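PDB 6N01: zinc chaperone AztD from Citrobacter koseri, which carries zinc in the periplasm and hands one zinc ion directly to the solute-binding protein AztC of the AztABCD transport system. Local coordinates for residues 360-365 and 373-378. Numbering follows the deposited sequence.
Sequences NKIYVT and IVLDAT
Ile362 and Leu375 exchange both of their backbone hydrogen bonds, Ile362 N to Leu375 O and Leu375 N to Ile362 O, each 2.9 Å. Val364 and Ile373 repeat the pattern two residues on, with Ile373 N reaching Val364 O at 2.7 Å. Just past strand 371-376, Ala377 N still donates to Asn360 O, from a position tilted 34° out of the carbonyl plane. Between these pairs CA-H...O contacts add to the ladder, as from Val374 CA to Ile362 O (3.3 Å). The pairing builds one blade of a beta-propeller, a four-stranded antiparallel sheet in which 361-366 and 371-376 are the middle hairpin, flanked by 355-358 and 381-387.

On one face, Val374 lies alongside the Tyr363 ring and sets CG1 4.2 Å from its centroid, an off-centre CH-pi contact, while Tyr363 OH is hydrogen-bonded to Ala53 O. The other face carries Leu375 CD1, which meets Val364 CG2 at 4.1 Å; strand 312-317 of the preceding blade packs there, Tyr314 on Ile362 and Phe316 on Val364.

Charge enters at the partly exposed end. The Lys361 chain, bent at chi2 (94°) and again at chi4, leaves NZ 4.0 Å from Asp376 OD1, too long for a salt bridge, and Asp376 OD2 accepts from Ser379 N.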
# COMPACT_ATOMS: atom_id res chain seq x y z
N ASN A 360 -18.27 -2.58 6.58
CA ASN A 360 -19.18 -2.16 5.50
C ASN A 360 -19.17 -0.64 5.31
O ASN A 360 -20.14 -0.09 4.81
CB ASN A 360 -20.60 -2.65 5.76
CG ASN A 360 -20.65 -4.17 5.90
OD1 ASN A 360 -19.90 -4.89 5.23
ND2 ASN A 360 -21.52 -4.66 6.78
N LYS A 361 -18.07 0.01 5.68
CA LYS A 361 -17.92 1.46 5.67
C LYS A 361 -16.65 1.88 4.95
O LYS A 361 -15.64 1.18 4.97
CB LYS A 361 -17.92 2.08 7.10
CG LYS A 361 -19.31 2.44 7.61
CD LYS A 361 -20.03 1.45 8.43
CE LYS A 361 -21.56 1.65 8.26
NZ LYS A 361 -21.95 3.12 7.97
N ILE A 362 -16.71 3.05 4.33
CA ILE A 362 -15.57 3.69 3.68
C ILE A 362 -15.21 4.95 4.43
O ILE A 362 -16.09 5.75 4.81
CB ILE A 362 -15.85 4.01 2.21
CG1 ILE A 362 -16.29 2.75 1.46
CG2 ILE A 362 -14.64 4.68 1.55
CD1 ILE A 362 -16.92 3.02 0.13
N TYR A 363 -13.93 5.16 4.65
CA TYR A 363 -13.44 6.29 5.44
C TYR A 363 -12.57 7.19 4.58
O TYR A 363 -11.63 6.71 3.93
CB TYR A 363 -12.64 5.80 6.65
CG TYR A 363 -13.48 4.95 7.55
CD1 TYR A 363 -13.76 3.63 7.21
CD2 TYR A 363 -13.99 5.44 8.73
CE1 TYR A 363 -14.54 2.84 8.02
CE2 TYR A 363 -14.79 4.66 9.54
CZ TYR A 363 -15.04 3.37 9.18
OH TYR A 363 -15.81 2.59 9.98
N VAL A 364 -12.90 8.46 4.54
CA VAL A 364 -12.16 9.41 3.73
C VAL A 364 -11.66 10.50 4.64
O VAL A 364 -12.47 11.19 5.26
CB VAL A 364 -13.03 9.97 2.59
CG1 VAL A 364 -12.29 11.01 1.79
CG2 VAL A 364 -13.48 8.82 1.68
N THR A 365 -10.33 10.62 4.74
CA THR A 365 -9.74 11.70 5.52
C THR A 365 -9.93 13.00 4.77
O THR A 365 -9.86 13.05 3.53
CB THR A 365 -8.24 11.48 5.79
OG1 THR A 365 -7.52 11.43 4.55
CG2 THR A 365 -8.01 10.22 6.62
N ILE A 373 -14.55 11.50 6.95
CA ILE A 373 -15.91 11.26 6.49
C ILE A 373 -16.14 9.76 6.37
O ILE A 373 -15.29 9.04 5.84
CB ILE A 373 -16.16 11.97 5.15
CG1 ILE A 373 -15.73 13.42 5.26
CG2 ILE A 373 -17.59 11.80 4.73
CD1 ILE A 373 -16.34 14.07 6.36
N VAL A 374 -17.32 9.30 6.81
CA VAL A 374 -17.67 7.89 6.83
C VAL A 374 -18.88 7.70 5.92
O VAL A 374 -19.88 8.40 6.09
CB VAL A 374 -17.97 7.41 8.27
CG1 VAL A 374 -18.09 5.92 8.36
CG2 VAL A 374 -16.89 7.94 9.25
N LEU A 375 -18.78 6.77 4.95
CA LEU A 375 -19.86 6.39 4.06
C LEU A 375 -20.24 4.93 4.21
O LEU A 375 -19.38 4.08 4.47
CB LEU A 375 -19.48 6.61 2.60
CG LEU A 375 -18.94 7.97 2.21
CD1 LEU A 375 -17.45 7.92 2.29
CD2 LEU A 375 -19.42 8.31 0.79
N ASP A 376 -21.52 4.64 4.01
CA ASP A 376 -21.95 3.26 3.89
C ASP A 376 -21.51 2.73 2.53
O ASP A 376 -21.78 3.34 1.50
CB ASP A 376 -23.46 3.15 4.04
CG ASP A 376 -23.95 1.70 4.07
OD1 ASP A 376 -23.89 1.06 5.14
OD2 ASP A 376 -24.39 1.20 3.01
N ALA A 377 -20.79 1.59 2.54
CA ALA A 377 -20.22 1.06 1.30
C ALA A 377 -21.30 0.67 0.31
O ALA A 377 -21.13 0.83 -0.90
CB ALA A 377 -19.33 -0.16 1.59
N THR A 378 -22.42 0.19 0.84
CA THR A 378 -23.48 -0.37 0.03
C THR A 378 -24.30 0.73 -0.63
O THR A 378 -24.46 0.75 -1.85
CB THR A 378 -24.36 -1.26 0.91
OG1 THR A 378 -23.82 -2.58 0.94
CG2 THR A 378 -25.79 -1.30 0.43